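Local atomic coordinates of ATP-dependent DNA helicase (Mycobacterium smegmatis, PDB entry 5V9X), a protein that unwinds nucleic acid duplexes, notably RNA:DNA hybrids, as it tracks 3'-to-5' along single-stranded DNA at the expense of ATP. Residues 500-508 against 519-527. Sequence-based numbering, arbitrary orientation.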
loop_
_atom_site.group_PDB
_atom_site.type_symbol
_atom_site.label_atom_id
_atom_site.label_comp_id
_atom_site.label_asym_id
_atom_site.label_seq_id
_atom_site.Cartn_x
_atom_site.Cartn_y
_atom_site.Cartn_z
ATOM N N PHE A 500 -14.043 22.935 -7.199
ATOM C CA PHE A 500 -14.511 22.207 -8.371
ATOM C C PHE A 500 -14.387 23.061 -9.626
ATOM O O PHE A 500 -13.795 22.635 -10.624
ATOM C CB PHE A 500 -15.958 21.757 -8.155
ATOM C CG PHE A 500 -16.538 20.989 -9.310
ATOM C CD1 PHE A 500 -16.196 19.662 -9.519
ATOM C CD2 PHE A 500 -17.441 21.589 -10.176
ATOM C CE1 PHE A 500 -16.732 18.951 -10.577
ATOM C CE2 PHE A 500 -17.980 20.881 -11.232
ATOM C CZ PHE A 500 -17.625 19.561 -11.434
ATOM N N GLU A 501 -14.941 24.276 -9.592
ATOM C CA GLU A 501 -14.841 25.164 -10.746
ATOM C C GLU A 501 -13.392 25.535 -11.030
ATOM O O GLU A 501 -12.997 25.665 -12.192
ATOM C CB GLU A 501 -15.683 26.421 -10.524
ATOM C CG GLU A 501 -17.155 26.158 -10.234
ATOM C CD GLU A 501 -17.891 25.515 -11.397
ATOM O OE1 GLU A 501 -17.385 25.566 -12.539
ATOM O OE2 GLU A 501 -18.985 24.957 -11.165
ATOM N N ALA A 502 -12.584 25.705 -9.978
ATOM C CA ALA A 502 -11.167 25.992 -10.175
ATOM C C ALA A 502 -10.483 24.884 -10.968
ATOM O O ALA A 502 -9.655 25.157 -11.844
ATOM C CB ALA A 502 -10.475 26.191 -8.827
ATOM N N THR A 503 -10.822 23.627 -10.679
ATOM C CA THR A 503 -10.252 22.518 -11.437
ATOM C C THR A 503 -10.726 22.537 -12.887
ATOM O O THR A 503 -9.935 22.296 -13.807
ATOM C CB THR A 503 -10.606 21.187 -10.772
ATOM O OG1 THR A 503 -10.009 21.125 -9.470
ATOM C CG2 THR A 503 -10.107 20.020 -11.608
ATOM N N LEU A 504 -12.011 22.832 -13.111
ATOM C CA LEU A 504 -12.527 22.883 -14.476
ATOM C C LEU A 504 -11.882 24.015 -15.268
ATOM O O LEU A 504 -11.643 23.880 -16.473
ATOM C CB LEU A 504 -14.047 23.044 -14.464
ATOM C CG LEU A 504 -14.882 22.012 -13.704
ATOM C CD1 LEU A 504 -16.354 22.186 -14.039
ATOM C CD2 LEU A 504 -14.426 20.600 -14.016
ATOM N N ASP A 505 -11.601 25.140 -14.608
ATOM C CA ASP A 505 -10.931 26.250 -15.280
ATOM C C ASP A 505 -9.567 25.824 -15.800
ATOM O O ASP A 505 -9.214 26.095 -16.954
ATOM C CB ASP A 505 -10.781 27.436 -14.327
ATOM C CG ASP A 505 -12.107 27.949 -13.826
ATOM O OD1 ASP A 505 -13.125 27.718 -14.511
ATOM O OD2 ASP A 505 -12.134 28.581 -12.750
ATOM N N LEU A 506 -8.784 25.157 -14.951
ATOM C CA LEU A 506 -7.454 24.717 -15.352
ATOM C C LEU A 506 -7.527 23.749 -16.525
ATOM O O LEU A 506 -6.733 23.843 -17.468
ATOM C CB LEU A 506 -6.747 24.080 -14.157
ATOM C CG LEU A 506 -5.302 23.627 -14.330
ATOM C CD1 LEU A 506 -4.494 24.688 -15.056
ATOM C CD2 LEU A 506 -4.709 23.342 -12.963
ATOM N N LEU A 507 -8.485 22.821 -16.492
ATOM C CA LEU A 507 -8.669 21.893 -17.601
ATOM C C LEU A 507 -9.169 22.583 -18.861
ATOM O O LEU A 507 -9.029 22.024 -19.954
ATOM C CB LEU A 507 -9.642 20.782 -17.203
ATOM C CG LEU A 507 -9.147 19.768 -16.174
ATOM C CD1 LEU A 507 -10.274 18.837 -15.761
ATOM C CD2 LEU A 507 -7.980 18.978 -16.738
ATOM N N SER A 508 -9.744 23.781 -18.739
ATOM C CA SER A 508 -10.335 24.482 -19.873
ATOM C C SER A 508 -9.547 25.740 -20.225
ATOM O O SER A 508 -8.906 25.789 -21.276
ATOM C CB SER A 508 -11.800 24.812 -19.583
ATOM O OG SER A 508 -12.389 25.504 -20.671
ATOM N N LEU A 519 1.626 24.032 -20.419
ATOM C CA LEU A 519 0.679 22.951 -20.191
ATOM C C LEU A 519 -0.365 22.946 -21.301
ATOM O O LEU A 519 -0.473 23.886 -22.092
ATOM C CB LEU A 519 0.005 23.065 -18.811
ATOM C CG LEU A 519 -0.652 24.373 -18.348
ATOM C CD1 LEU A 519 -1.972 24.661 -19.054
ATOM C CD2 LEU A 519 -0.863 24.335 -16.841
ATOM N N ARG A 520 -1.148 21.869 -21.344
ATOM C CA ARG A 520 -2.167 21.674 -22.370
ATOM C C ARG A 520 -3.529 21.492 -21.713
ATOM O O ARG A 520 -3.707 20.546 -20.927
ATOM C CB ARG A 520 -1.837 20.457 -23.240
ATOM C CG ARG A 520 -0.374 20.334 -23.631
ATOM C CD ARG A 520 -0.082 21.034 -24.944
ATOM N NE ARG A 520 1.345 21.012 -25.252
ATOM C CZ ARG A 520 2.182 22.004 -24.973
ATOM N NH1 ARG A 520 1.733 23.108 -24.388
ATOM N NH2 ARG A 520 3.467 21.899 -25.284
ATOM N N PRO A 521 -4.506 22.353 -21.986
ATOM C CA PRO A 521 -5.869 22.100 -21.510
ATOM C C PRO A 521 -6.584 21.090 -22.392
ATOM O O PRO A 521 -6.362 21.014 -23.603
ATOM C CB PRO A 521 -6.532 23.479 -21.596
ATOM C CG PRO A 521 -5.814 24.150 -22.717
ATOM C CD PRO A 521 -4.387 23.658 -22.658
ATOM N N ARG A 522 -7.463 20.308 -21.766
ATOM C CA ARG A 522 -8.057 19.152 -22.420
ATOM C C ARG A 522 -9.571 19.227 -22.569
ATOM O O ARG A 522 -10.161 18.323 -23.174
ATOM C CB ARG A 522 -7.690 17.876 -21.653
ATOM C CG ARG A 522 -6.238 17.828 -21.211
ATOM C CD ARG A 522 -5.289 17.904 -22.396
ATOM N NE ARG A 522 -3.940 17.483 -22.031
ATOM C CZ ARG A 522 -2.983 17.198 -22.906
ATOM N NH1 ARG A 522 -3.221 17.285 -24.207
ATOM N NH2 ARG A 522 -1.785 16.820 -22.479
ATOM N N LEU A 523 -10.216 20.266 -22.042
ATOM C CA LEU A 523 -11.662 20.388 -22.120
ATOM C C LEU A 523 -12.034 21.809 -22.517
ATOM O O LEU A 523 -11.230 22.740 -22.413
ATOM C CB LEU A 523 -12.330 20.023 -20.788
ATOM C CG LEU A 523 -12.149 18.590 -20.292
ATOM C CD1 LEU A 523 -12.758 18.434 -18.912
ATOM C CD2 LEU A 523 -12.766 17.600 -21.268
ATOM N N VAL A 524 -13.269 21.963 -22.986
ATOM C CA VAL A 524 -13.845 23.262 -23.303
ATOM C C VAL A 524 -15.066 23.455 -22.416
ATOM O O VAL A 524 -15.938 22.580 -22.353
ATOM C CB VAL A 524 -14.213 23.377 -24.794
ATOM C CG1 VAL A 524 -14.877 24.714 -25.075
ATOM C CG2 VAL A 524 -12.971 23.207 -25.658
ATOM N N TYR A 525 -15.124 24.595 -21.732
ATOM C CA TYR A 525 -16.125 24.860 -20.706
ATOM C C TYR A 525 -17.068 25.952 -21.194
ATOM O O TYR A 525 -16.626 27.057 -21.527
ATOM C CB TYR A 525 -15.447 25.273 -19.397
ATOM C CG TYR A 525 -16.325 25.211 -18.165
ATOM C CD1 TYR A 525 -17.603 24.668 -18.215
ATOM C CD2 TYR A 525 -15.872 25.704 -16.948
ATOM C CE1 TYR A 525 -18.404 24.617 -17.084
ATOM C CE2 TYR A 525 -16.663 25.658 -15.815
ATOM C CZ TYR A 525 -17.927 25.113 -15.887
ATOM O OH TYR A 525 -18.715 25.065 -14.759
ATOM N N ASP A 526 -18.361 25.642 -21.233
ATOM C CA ASP A 526 -19.409 26.596 -21.592
ATOM C C ASP A 526 -20.137 26.971 -20.307
ATOM O O ASP A 526 -21.049 26.262 -19.874
ATOM C CB ASP A 526 -20.367 26.004 -22.622
ATOM C CG ASP A 526 -21.301 27.043 -23.219
ATOM O OD1 ASP A 526 -21.182 27.323 -24.429
ATOM O OD2 ASP A 526 -22.142 27.592 -22.474
ATOM N N ARG A 527 -19.740 28.093 -19.703
ATOM C CA ARG A 527 -20.293 28.466 -18.404
ATOM C C ARG A 527 -21.728 28.967 -18.513
ATOM O O ARG A 527 -22.502 28.827 -17.558
ATOM C CB ARG A 527 -19.406 29.517 -17.746
ATOM C CG ARG A 527 -18.063 28.971 -17.314
ATOM C CD ARG A 527 -17.094 30.083 -16.980
ATOM N NE ARG A 527 -15.965 29.585 -16.206
ATOM C CZ ARG A 527 -15.986 29.432 -14.886
ATOM N NH1 ARG A 527 -17.078 29.739 -14.200
ATOM N NH2 ARG A 527 -14.921 28.972 -14.252
#
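Two backbone bonds converge on Leu507 O, the carbonyl of the next-to-last residue of helix 497-508: it accepts Arg522 N at 2.9 Å and Leu523 N at 3.0 Å, the latter with an N-H...O angle of 154°. Next to it, Ser508 OG, turned anti to its backbone N (chi1 180°), reaches strand 523-526 and makes two weak bonds, receiving one from Tyr525 N and giving one to Leu523 O.

The tyrosine carries the second polar contact. Tyr525 OH donates to the syn lone pair of Glu501 OE1 at 2.6 Å, and the carboxylate lies nearly coplanar with the ring, the two planes 7° apart. Glu501 OE2 meanwhile pairs with Arg497, so both oxygens of this carboxylate are engaged. Arg527 lays its CG over a face of the tyrosine ring, and its guanidinium comes to Asp505 in a salt bridge whose modelled closeness makes the details doubtful.

Apolar contacts fill in between. Leu504 CD1 packs on Tyr525 CZ at 3.8 Å; Leu507 and Leu523 lie alongside each other with their ends in the same direction, their CD1 atoms 4.0 Å apart, and both touch Thr468 of helix 461-471. Farther along, Leu506 CD1 meets Leu519 CD2.

Within the winged-helix region, one carbonyl satisfied by two amides thus ties the helix end to the start of an edge strand and the residue before it, while Glu501, two turns back, fixes the phenol of Tyr525.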